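Local atomic coordinates of chlorite dismutase (Nitrobacter winogradskyi, PDB entry 3QPI), a protein that binds heme b and, as a chlorite dismutase, converts chlorite to chloride and molecular oxygen. Residues 21-27 / 171-177; 27-33 / 49-53; 121-125 / 154-158. All blocks are in the same frame, centred on the assembly; numbering follows the deposited sequence.

Contact 1: 21-27 / 171-177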
loop_
_atom_site.group_PDB
_atom_site.type_symbol
_atom_site.label_atom_id
_atom_site.label_comp_id
_atom_site.label_asym_id
_atom_site.label_seq_id
_atom_site.Cartn_x
_atom_site.Cartn_y
_atom_site.Cartn_z
ATOM N N PRO A 21 0.119 -13.496 -6.722
ATOM C CA PRO A 21 0.149 -12.616 -7.896
ATOM C C PRO A 21 -1.101 -11.764 -7.971
ATOM O O PRO A 21 -2.151 -12.208 -7.497
ATOM C CB PRO A 21 0.178 -13.595 -9.070
ATOM C CG PRO A 21 0.655 -14.884 -8.495
ATOM C CD PRO A 21 0.098 -14.916 -7.109
ATOM N N VAL A 22 -1.004 -10.555 -8.523
ATOM C CA VAL A 22 -2.219 -9.804 -8.835
ATOM C C VAL A 22 -2.230 -9.342 -10.296
ATOM O O VAL A 22 -3.122 -9.722 -11.060
ATOM C CB VAL A 22 -2.409 -8.604 -7.926
ATOM C CG1 VAL A 22 -3.668 -7.852 -8.333
ATOM C CG2 VAL A 22 -2.447 -9.055 -6.470
ATOM N N ILE A 23 -1.271 -8.506 -10.688
ATOM C CA ILE A 23 -1.010 -8.336 -12.103
ATOM C C ILE A 23 0.479 -8.283 -12.364
ATOM O O ILE A 23 1.239 -7.762 -11.552
ATOM C CB ILE A 23 -1.768 -7.135 -12.744
ATOM C CG1 ILE A 23 -1.435 -7.062 -14.236
ATOM C CG2 ILE A 23 -1.430 -5.834 -12.071
ATOM C CD1 ILE A 23 -2.392 -6.189 -15.069
ATOM N N GLY A 24 0.889 -8.852 -13.495
ATOM C CA GLY A 24 2.297 -8.926 -13.836
ATOM C C GLY A 24 3.049 -9.833 -12.870
ATOM O O GLY A 24 2.464 -10.619 -12.147
ATOM N N GLU A 25 4.364 -9.704 -12.850
ATOM C CA GLU A 25 5.214 -10.656 -12.162
ATOM C C GLU A 25 5.084 -10.545 -10.637
ATOM O O GLU A 25 5.055 -9.462 -10.071
ATOM C CB GLU A 25 6.649 -10.425 -12.612
ATOM C CG GLU A 25 7.662 -11.374 -12.035
ATOM C CD GLU A 25 9.071 -10.999 -12.470
ATOM O OE1 GLU A 25 10.038 -11.345 -11.756
ATOM O OE2 GLU A 25 9.207 -10.342 -13.528
ATOM N N SER A 26 4.999 -11.694 -9.986
ATOM C CA SER A 26 4.841 -11.771 -8.546
ATOM C C SER A 26 6.210 -11.712 -7.874
ATOM O O SER A 26 7.185 -11.245 -8.459
ATOM C CB SER A 26 4.102 -13.064 -8.195
ATOM O OG SER A 26 3.733 -13.117 -6.829
ATOM N N LEU A 27 6.285 -12.170 -6.635
ATOM C CA LEU A 27 7.552 -12.193 -5.921
ATOM C C LEU A 27 7.755 -13.565 -5.334
ATOM O O LEU A 27 6.793 -14.297 -5.083
ATOM C CB LEU A 27 7.573 -11.161 -4.801
ATOM C CG LEU A 27 7.534 -9.714 -5.262
ATOM C CD1 LEU A 27 7.151 -8.796 -4.093
ATOM C CD2 LEU A 27 8.866 -9.324 -5.880
ATOM N N VAL A 171 -2.822 0.283 -13.285
ATOM C CA VAL A 171 -1.827 -0.536 -12.582
ATOM C C VAL A 171 -1.325 -1.671 -13.468
ATOM O O VAL A 171 -2.115 -2.439 -13.992
ATOM C CB VAL A 171 -2.386 -1.115 -11.270
ATOM C CG1 VAL A 171 -1.396 -2.104 -10.640
ATOM C CG2 VAL A 171 -2.706 0.008 -10.312
ATOM N N GLU A 172 -0.018 -1.779 -13.637
ATOM C CA GLU A 172 0.530 -2.782 -14.542
ATOM C C GLU A 172 1.349 -3.849 -13.823
ATOM O O GLU A 172 1.709 -4.866 -14.420
ATOM C CB GLU A 172 1.383 -2.119 -15.635
ATOM C CG GLU A 172 2.698 -1.510 -15.137
ATOM C CD GLU A 172 3.504 -0.887 -16.273
ATOM O OE1 GLU A 172 4.742 -0.793 -16.166
ATOM O OE2 GLU A 172 2.890 -0.485 -17.286
ATOM N N ARG A 173 1.677 -3.606 -12.560
ATOM C CA ARG A 173 2.233 -4.657 -11.732
ATOM C C ARG A 173 1.774 -4.464 -10.292
ATOM O O ARG A 173 1.755 -3.347 -9.788
ATOM C CB ARG A 173 3.760 -4.702 -11.817
ATOM C CG ARG A 173 4.371 -5.919 -11.136
ATOM C CD ARG A 173 5.905 -5.971 -11.244
ATOM N NE ARG A 173 6.428 -7.166 -10.571
ATOM C CZ ARG A 173 7.691 -7.343 -10.173
ATOM N NH1 ARG A 173 8.606 -6.405 -10.389
ATOM N NH2 ARG A 173 8.042 -8.473 -9.552
ATOM N N GLU A 174 1.420 -5.569 -9.638
ATOM C CA GLU A 174 0.868 -5.532 -8.302
ATOM C C GLU A 174 0.964 -6.906 -7.675
ATOM O O GLU A 174 0.643 -7.907 -8.305
ATOM C CB GLU A 174 -0.596 -5.089 -8.357
ATOM C CG GLU A 174 -1.300 -5.023 -7.020
ATOM C CD GLU A 174 -2.645 -4.348 -7.134
ATOM O OE1 GLU A 174 -3.192 -4.325 -8.249
ATOM O OE2 GLU A 174 -3.147 -3.808 -6.135
ATOM N N VAL A 175 1.405 -6.956 -6.424
ATOM C CA VAL A 175 1.577 -8.227 -5.751
ATOM C C VAL A 175 0.884 -8.149 -4.398
ATOM O O VAL A 175 0.894 -7.108 -3.744
ATOM C CB VAL A 175 3.068 -8.572 -5.554
ATOM C CG1 VAL A 175 3.222 -9.971 -4.928
ATOM C CG2 VAL A 175 3.826 -8.467 -6.885
ATOM N N ASP A 176 0.273 -9.256 -4.003
ATOM C CA ASP A 176 -0.420 -9.344 -2.737
ATOM C C ASP A 176 0.438 -10.088 -1.686
ATOM O O ASP A 176 0.628 -11.308 -1.768
ATOM C CB ASP A 176 -1.764 -10.061 -2.941
ATOM C CG ASP A 176 -2.939 -9.098 -2.987
ATOM O OD1 ASP A 176 -2.790 -7.936 -2.556
ATOM O OD2 ASP A 176 -4.019 -9.503 -3.454
ATOM N N ILE A 177 0.977 -9.347 -0.719
ATOM C CA ILE A 177 1.666 -9.959 0.421
ATOM C C ILE A 177 0.839 -9.784 1.694
ATOM O O ILE A 177 0.405 -8.671 2.005
ATOM C CB ILE A 177 3.068 -9.348 0.605
ATOM C CG1 ILE A 177 3.860 -9.459 -0.704
ATOM C CG2 ILE A 177 3.821 -10.058 1.738
ATOM C CD1 ILE A 177 5.118 -8.682 -0.715
HETATM O O HOH W 1 -3.948 -11.754 -5.060
HETATM O O HOH W 2 1.617 -10.313 -9.348
#

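Contact 2: 27-33 / 49-53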
loop_
_atom_site.group_PDB
_atom_site.type_symbol
_atom_site.label_atom_id
_atom_site.label_comp_id
_atom_site.label_asym_id
_atom_site.label_seq_id
_atom_site.Cartn_x
_atom_site.Cartn_y
_atom_site.Cartn_z
ATOM N N LEU A 27 6.285 -12.170 -6.635
ATOM C CA LEU A 27 7.552 -12.193 -5.921
ATOM C C LEU A 27 7.755 -13.565 -5.334
ATOM O O LEU A 27 6.793 -14.297 -5.083
ATOM C CB LEU A 27 7.573 -11.161 -4.801
ATOM C CG LEU A 27 7.534 -9.714 -5.262
ATOM C CD1 LEU A 27 7.151 -8.796 -4.093
ATOM C CD2 LEU A 27 8.866 -9.324 -5.880
ATOM N N MET A 28 9.016 -13.901 -5.111
ATOM C CA MET A 28 9.390 -15.194 -4.576
ATOM C C MET A 28 8.846 -15.369 -3.158
ATOM O O MET A 28 8.625 -14.391 -2.440
ATOM C CB MET A 28 10.913 -15.287 -4.582
ATOM C CG MET A 28 11.491 -16.546 -3.970
ATOM S SD MET A 28 13.306 -16.525 -4.007
ATOM C CE MET A 28 13.618 -15.988 -5.695
ATOM N N ALA A 29 8.623 -16.619 -2.765
ATOM C CA ALA A 29 8.169 -16.944 -1.408
ATOM C C ALA A 29 9.248 -16.645 -0.362
ATOM O O ALA A 29 10.439 -16.806 -0.621
ATOM C CB ALA A 29 7.769 -18.410 -1.323
ATOM N N ALA A 30 8.819 -16.201 0.817
ATOM C CA ALA A 30 9.723 -16.019 1.949
ATOM C C ALA A 30 8.925 -16.235 3.229
ATOM O O ALA A 30 7.701 -16.183 3.186
ATOM C CB ALA A 30 10.356 -14.622 1.924
ATOM N N SER A 31 9.590 -16.465 4.365
ATOM C CA SER A 31 8.839 -16.809 5.572
ATOM C C SER A 31 8.545 -15.582 6.423
ATOM O O SER A 31 7.529 -15.548 7.097
ATOM C CB SER A 31 9.539 -17.909 6.389
ATOM O OG SER A 31 10.534 -17.403 7.238
ATOM N N HIS A 32 9.400 -14.562 6.331
ATOM C CA HIS A 32 9.293 -13.382 7.187
ATOM C C HIS A 32 9.553 -12.083 6.460
ATOM O O HIS A 32 10.230 -12.041 5.444
ATOM C CB HIS A 32 10.291 -13.447 8.350
ATOM C CG HIS A 32 9.911 -14.428 9.401
ATOM N ND1 HIS A 32 9.937 -15.788 9.185
ATOM C CD2 HIS A 32 9.448 -14.253 10.661
ATOM C CE1 HIS A 32 9.532 -16.411 10.277
ATOM N NE2 HIS A 32 9.235 -15.503 11.188
ATOM N N LEU A 33 9.024 -11.012 7.037
ATOM C CA LEU A 33 9.219 -9.693 6.514
ATOM C C LEU A 33 9.918 -8.853 7.573
ATOM O O LEU A 33 9.412 -8.723 8.686
ATOM C CB LEU A 33 7.874 -9.073 6.143
ATOM C CG LEU A 33 7.963 -7.595 5.782
ATOM C CD1 LEU A 33 8.865 -7.410 4.545
ATOM C CD2 LEU A 33 6.573 -6.968 5.554
ATOM N N PRO A 49 15.353 -13.549 -0.881
ATOM C CA PRO A 49 14.229 -13.739 -1.809
ATOM C C PRO A 49 13.861 -12.465 -2.545
ATOM O O PRO A 49 13.725 -12.485 -3.762
ATOM C CB PRO A 49 13.088 -14.180 -0.887
ATOM C CG PRO A 49 13.786 -14.892 0.221
ATOM C CD PRO A 49 15.077 -14.142 0.437
ATOM N N TRP A 50 13.682 -11.379 -1.809
ATOM C CA TRP A 50 13.457 -10.079 -2.423
ATOM C C TRP A 50 13.648 -9.007 -1.386
ATOM O O TRP A 50 13.596 -9.286 -0.183
ATOM C CB TRP A 50 12.049 -9.958 -3.035
ATOM C CG TRP A 50 10.912 -10.506 -2.200
ATOM C CD1 TRP A 50 10.371 -11.749 -2.292
ATOM C CD2 TRP A 50 10.179 -9.824 -1.170
ATOM N NE1 TRP A 50 9.351 -11.889 -1.385
ATOM C CE2 TRP A 50 9.215 -10.722 -0.683
ATOM C CE3 TRP A 50 10.249 -8.543 -0.614
ATOM C CZ2 TRP A 50 8.316 -10.385 0.325
ATOM C CZ3 TRP A 50 9.363 -8.205 0.389
ATOM C CH2 TRP A 50 8.402 -9.122 0.844
ATOM N N GLN A 51 13.873 -7.791 -1.865
ATOM C CA GLN A 51 14.024 -6.618 -1.020
ATOM C C GLN A 51 13.508 -5.399 -1.770
ATOM O O GLN A 51 13.806 -5.215 -2.947
ATOM C CB GLN A 51 15.491 -6.411 -0.660
ATOM C CG GLN A 51 15.714 -5.366 0.417
ATOM C CD GLN A 51 17.167 -5.314 0.855
ATOM O OE1 GLN A 51 18.051 -4.964 0.068
ATOM N NE2 GLN A 51 17.425 -5.681 2.105
ATOM N N LEU A 52 12.750 -4.562 -1.074
ATOM C CA LEU A 52 12.027 -3.473 -1.693
ATOM C C LEU A 52 12.164 -2.223 -0.845
ATOM O O LEU A 52 12.121 -2.308 0.369
ATOM C CB LEU A 52 10.555 -3.853 -1.774
ATOM C CG LEU A 52 10.219 -5.022 -2.703
ATOM C CD1 LEU A 52 8.741 -5.294 -2.627
ATOM C CD2 LEU A 52 10.612 -4.715 -4.127
ATOM N N ARG A 53 12.324 -1.063 -1.472
ATOM C CA ARG A 53 12.574 0.178 -0.727
ATOM C C ARG A 53 11.664 1.296 -1.187
ATOM O O ARG A 53 11.302 1.383 -2.371
ATOM C CB ARG A 53 14.027 0.623 -0.897
ATOM C CG ARG A 53 15.001 -0.478 -0.591
ATOM C CD ARG A 53 16.430 -0.106 -0.931
ATOM N NE ARG A 53 17.328 -1.238 -0.692
ATOM C CZ ARG A 53 18.387 -1.210 0.116
ATOM N NH1 ARG A 53 18.725 -0.098 0.765
ATOM N NH2 ARG A 53 19.135 -2.296 0.263
HETATM O O HOH W 3 11.159 -12.054 -5.983
#

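Contact 3: 121-125 / 154-158. With HEM (protoporphyrin IX containing Fe), chain C.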
loop_
_atom_site.group_PDB
_atom_site.type_symbol
_atom_site.label_atom_id
_atom_site.label_comp_id
_atom_site.label_asym_id
_atom_site.label_seq_id
_atom_site.Cartn_x
_atom_site.Cartn_y
_atom_site.Cartn_z
ATOM N N TYR A 121 -13.503 2.719 6.009
ATOM C CA TYR A 121 -12.677 1.619 6.499
ATOM C C TYR A 121 -11.719 2.031 7.600
ATOM O O TYR A 121 -10.938 1.201 8.090
ATOM C CB TYR A 121 -11.887 0.985 5.356
ATOM C CG TYR A 121 -12.757 0.273 4.353
ATOM C CD1 TYR A 121 -13.159 -1.040 4.562
ATOM C CD2 TYR A 121 -13.187 0.913 3.198
ATOM C CE1 TYR A 121 -13.959 -1.700 3.639
ATOM C CE2 TYR A 121 -13.988 0.259 2.277
ATOM C CZ TYR A 121 -14.360 -1.047 2.505
ATOM O OH TYR A 121 -15.147 -1.697 1.595
ATOM N N LEU A 122 -11.751 3.303 7.978
ATOM C CA LEU A 122 -10.964 3.764 9.119
ATOM C C LEU A 122 -11.928 3.936 10.270
ATOM O O LEU A 122 -13.082 4.303 10.049
ATOM C CB LEU A 122 -10.253 5.106 8.832
ATOM C CG LEU A 122 -9.770 5.384 7.398
ATOM C CD1 LEU A 122 -9.032 6.719 7.329
ATOM C CD2 LEU A 122 -8.886 4.258 6.858
ATOM N N PRO A 123 -11.461 3.715 11.507
ATOM C CA PRO A 123 -10.059 3.453 11.844
ATOM C C PRO A 123 -9.624 1.987 11.725
ATOM O O PRO A 123 -8.458 1.690 11.941
ATOM C CB PRO A 123 -9.978 3.900 13.300
ATOM C CG PRO A 123 -11.349 3.603 13.847
ATOM C CD PRO A 123 -12.320 3.780 12.709
ATOM N N ALA A 124 -10.525 1.076 11.396
ATOM C CA ALA A 124 -10.135 -0.334 11.325
ATOM C C ALA A 124 -8.774 -0.544 10.620
ATOM O O ALA A 124 -7.880 -1.199 11.162
ATOM C CB ALA A 124 -11.231 -1.161 10.639
ATOM N N ILE A 125 -8.621 0.014 9.419
ATOM C CA ILE A 125 -7.414 -0.208 8.635
ATOM C C ILE A 125 -6.483 0.995 8.778
ATOM O O ILE A 125 -6.859 2.090 8.408
ATOM C CB ILE A 125 -7.743 -0.407 7.113
ATOM C CG1 ILE A 125 -8.918 -1.384 6.903
ATOM C CG2 ILE A 125 -6.508 -0.866 6.351
ATOM C CD1 ILE A 125 -8.646 -2.828 7.396
ATOM N N MET A 154 -12.974 -7.242 5.828
ATOM C CA MET A 154 -13.156 -5.848 5.441
ATOM C C MET A 154 -11.969 -5.376 4.607
ATOM O O MET A 154 -12.146 -4.687 3.612
ATOM C CB MET A 154 -13.235 -4.941 6.659
ATOM C CG MET A 154 -14.480 -5.068 7.479
ATOM S SD MET A 154 -14.330 -4.027 8.949
ATOM C CE MET A 154 -13.611 -2.541 8.232
ATOM N N PHE A 155 -10.754 -5.724 5.025
ATOM C CA PHE A 155 -9.588 -5.316 4.249
ATOM C C PHE A 155 -9.614 -5.911 2.835
ATOM O O PHE A 155 -9.411 -5.186 1.860
ATOM C CB PHE A 155 -8.247 -5.632 4.946
ATOM C CG PHE A 155 -7.049 -5.204 4.131
ATOM C CD1 PHE A 155 -6.721 -3.854 4.020
ATOM C CD2 PHE A 155 -6.295 -6.139 3.427
ATOM C CE1 PHE A 155 -5.659 -3.451 3.244
ATOM C CE2 PHE A 155 -5.243 -5.748 2.663
ATOM C CZ PHE A 155 -4.910 -4.395 2.562
ATOM N N GLU A 156 -9.875 -7.205 2.688
ATOM C CA GLU A 156 -9.856 -7.751 1.339
ATOM C C GLU A 156 -10.992 -7.150 0.502
ATOM O O GLU A 156 -10.889 -7.064 -0.718
ATOM C CB GLU A 156 -9.938 -9.274 1.335
ATOM C CG GLU A 156 -8.845 -9.952 2.131
ATOM C CD GLU A 156 -7.455 -9.564 1.674
ATOM O OE1 GLU A 156 -7.318 -9.007 0.562
ATOM O OE2 GLU A 156 -6.487 -9.805 2.433
ATOM N N ASP A 157 -12.054 -6.717 1.174
ATOM C CA ASP A 157 -13.198 -6.081 0.519
ATOM C C ASP A 157 -12.828 -4.692 -0.016
ATOM O O ASP A 157 -13.092 -4.354 -1.173
ATOM C CB ASP A 157 -14.357 -5.957 1.514
ATOM C CG ASP A 157 -15.588 -5.345 0.895
ATOM O OD1 ASP A 157 -16.089 -5.896 -0.116
ATOM O OD2 ASP A 157 -16.055 -4.302 1.408
ATOM N N LEU A 158 -12.212 -3.886 0.839
ATOM C CA LEU A 158 -11.673 -2.602 0.402
ATOM C C LEU A 158 -10.754 -2.782 -0.814
ATOM O O LEU A 158 -10.881 -2.093 -1.813
ATOM C CB LEU A 158 -10.907 -1.939 1.538
ATOM C CG LEU A 158 -10.053 -0.757 1.080
ATOM C CD1 LEU A 158 -10.941 0.305 0.436
ATOM C CD2 LEU A 158 -9.284 -0.207 2.264
HETATM C CHA HEM C . -2.758 7.102 -2.150
HETATM C CHB HEM C . -6.095 7.001 1.280
HETATM C CHC HEM C . -6.285 2.152 0.953
HETATM C CHD HEM C . -3.204 2.336 -2.629
HETATM C C1A HEM C . -3.644 7.426 -1.179
HETATM C C2A HEM C . -3.840 8.804 -0.755
HETATM C C3A HEM C . -4.766 8.821 0.225
HETATM C C4A HEM C . -5.171 7.430 0.414
HETATM C CMA HEM C . -5.311 10.096 0.966
HETATM C CAA HEM C . -3.088 9.965 -1.424
HETATM C CBA HEM C . -1.844 10.422 -0.676
HETATM C CGA HEM C . -1.375 11.679 -1.380
HETATM O O1A HEM C . -0.311 11.579 -2.019
HETATM O O2A HEM C . -2.055 12.753 -1.336
HETATM C C1B HEM C . -6.367 5.686 1.444
HETATM C C2B HEM C . -7.204 5.219 2.522
HETATM C C3B HEM C . -7.218 3.895 2.455
HETATM C C4B HEM C . -6.424 3.473 1.318
HETATM C CMB HEM C . -7.919 6.058 3.610
HETATM C CAB HEM C . -8.015 3.009 3.439
HETATM C CBB HEM C . -7.400 1.996 4.053
HETATM C C1C HEM C . -5.499 1.750 -0.057
HETATM C C2C HEM C . -5.245 0.385 -0.518
HETATM C C3C HEM C . -4.348 0.473 -1.498
HETATM C C4C HEM C . -4.062 1.883 -1.694
HETATM C CMC HEM C . -5.857 -0.890 0.111
HETATM C CAC HEM C . -3.718 -0.619 -2.379
HETATM C CBC HEM C . -4.388 -1.760 -2.595
HETATM C C1D HEM C . -2.761 3.585 -2.813
HETATM C C2D HEM C . -1.791 3.942 -3.819
HETATM C C3D HEM C . -1.662 5.448 -3.641
HETATM C C4D HEM C . -2.578 5.812 -2.587
HETATM C CMD HEM C . -1.014 3.059 -4.851
HETATM C CAD HEM C . -0.771 6.407 -4.441
HETATM C CBD HEM C . -1.651 6.958 -5.573
HETATM C CGD HEM C . -0.795 7.777 -6.514
HETATM O O1D HEM C . -0.104 8.700 -6.024
HETATM O O2D HEM C . -0.803 7.511 -7.748
HETATM N NA HEM C . -4.465 6.562 -0.432
HETATM N NB HEM C . -5.889 4.605 0.704
HETATM N NC HEM C . -4.771 2.637 -0.800
HETATM N ND HEM C . -3.223 4.711 -2.109
HETATM FE FE HEM C . -4.649 4.549 -0.857
#

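Contact 1: 21-27 / 171-177
A classic beta bulge marks this antiparallel pairing of strands 14-23 and 171-181 in the ferredoxin-like (dimeric alpha-beta barrel) fold. Val22 and Ile23 both face Glu174. Ile23 N donates to Glu174 O at 3.1 Å, and Glu174 N returns a bond to Ile23 O at 2.9 Å. Val22 N also reaches Glu174 O at 3.1 Å, but weakly. Ile23 is extended, and its t chi1 places Ile23 CG2 4.0 Å from Val171 CG1 and 3.9 Å from Glu174 CB. Glu174 is also extended, and its carboxylate is held by Arg163 and Trp168, near the heme. Past the bulge, Gly24 has a positive phi of 66°, and a CB there would clash with Glu172 O. The chain then turns back over Arg173. Leu27 sets CD1 3.9 Å from Ile177 CD1. Arg173 is extended through chi3, so its guanidinium edge meets two backbone carbonyls: NE donates to Glu25 O at 2.7 Å and NH2 to Ser26 O at 3.1 Å.

Contact 2: 27-33 / 49-53
This contact is a small hydrophobic cluster around Trp50, at the start of edge strand 50-54 of the antiparallel sheet. The loop leading into strand 32-37 wraps around the indole. Leu27 lies over one face of the Trp50 five-membered ring in a CH-pi contact, with Leu27 CB 4.1 Å from that ring's centroid. Leu27 CD1 continues to Leu52 CD1 at 4.1 Å. The loop also meets the indole edge: Trp50 NE1 donates a weak hydrogen bond to Met28 O at 2.8 Å. The ring nitrogen is thus given a partner while the carbon surface packs. At the far end of the indole, Trp50 CH2 is 4.1 Å from Leu33 CD1. Pro49 extends the cluster outward. Pro49 CB lies 3.9 Å from Met28 SD, and Pro49 CG lies 3.8 Å from Ala30 CB. Water 3 accepts from Met28 N at 3.0 Å and donates weakly to Pro49 O at 3.4 Å. The two segments are not paired as strands, because strand 4-9 lies between strands 32-37 and 50-54 and bonds to both. Trp50 and Leu27 also touch Ile177 of strand 171-181, so the cluster packs across one face of the sheet.

Contact 3: 121-125 / 154-158
Helix 152-163 of the ferredoxin-like (dimeric alpha-beta barrel) fold packs here on the loop before strand 126-131, beside the heme pocket. The main bump is the Tyr121 ring. It lies flat against the helix, in the hollow formed by Met154, Asp157 and Leu158. Leu158 sits beneath one face in a CH-pi contact: Leu158 CB is 3.6 Å from the Tyr121 ring centroid and only 8° off the normal. Leu158 CD1 also touches Tyr121 CE2 at 3.6 Å. Met154 closes the hollow nearer the loop backbone. Met154 CE lies 4.0 Å from Tyr121 CD1 and 3.7 Å from Ala124 CB, so it fills the gap between these two loop residues. Ile125 forms a second bump, fitting between Phe155 of the helix and Phe145 and Tyr147 of strand 141-147, with Ile125 CD1 3.7 Å from Phe155 CB. The Phe155 ring itself stacks with Tyr147. The loop is held in a compact turn by the bond from Ile125 N to Tyr121 O at 2.9 Å, and a cis peptide precedes Pro123. Leu122, Ile125 and Leu158 all belong to the heme pocket. Leu158 CD2 reaches HEM CBB at 3.4 Å, and Leu122 CD2 lies 3.7 Å from HEM CAB. These apolar groups pack against a vinyl group of the porphyrin. At the outer end of the Tyr121 ring, OH donates a 2.8 Å hydrogen bond to Asp157 OD2.

Contact 3 is the most buried of the three, with 4 of 7 touching residues buried; contacts 1 and 2 lie more at the surface. Contacts 1 and 2 belong to the same sheet and share Leu27. They touch where Ile177 CD1 lies 3.7 Å from Trp50 CH2. Contact 1 joins adjacent strands mainly by backbone bonds and an arginine grip on carbonyls. Contact 2 packs side chains around one indole, away from the annotated sites. Contact 3 instead sets a loop on a helix and supplies three residues to the heme pocket. Its centre is about 20 Å from that of contact 1, yet helix 152-163 leads on to strand 171-181. Contacts 2 and 3 both lie nested within the chain loop closed by contact 1.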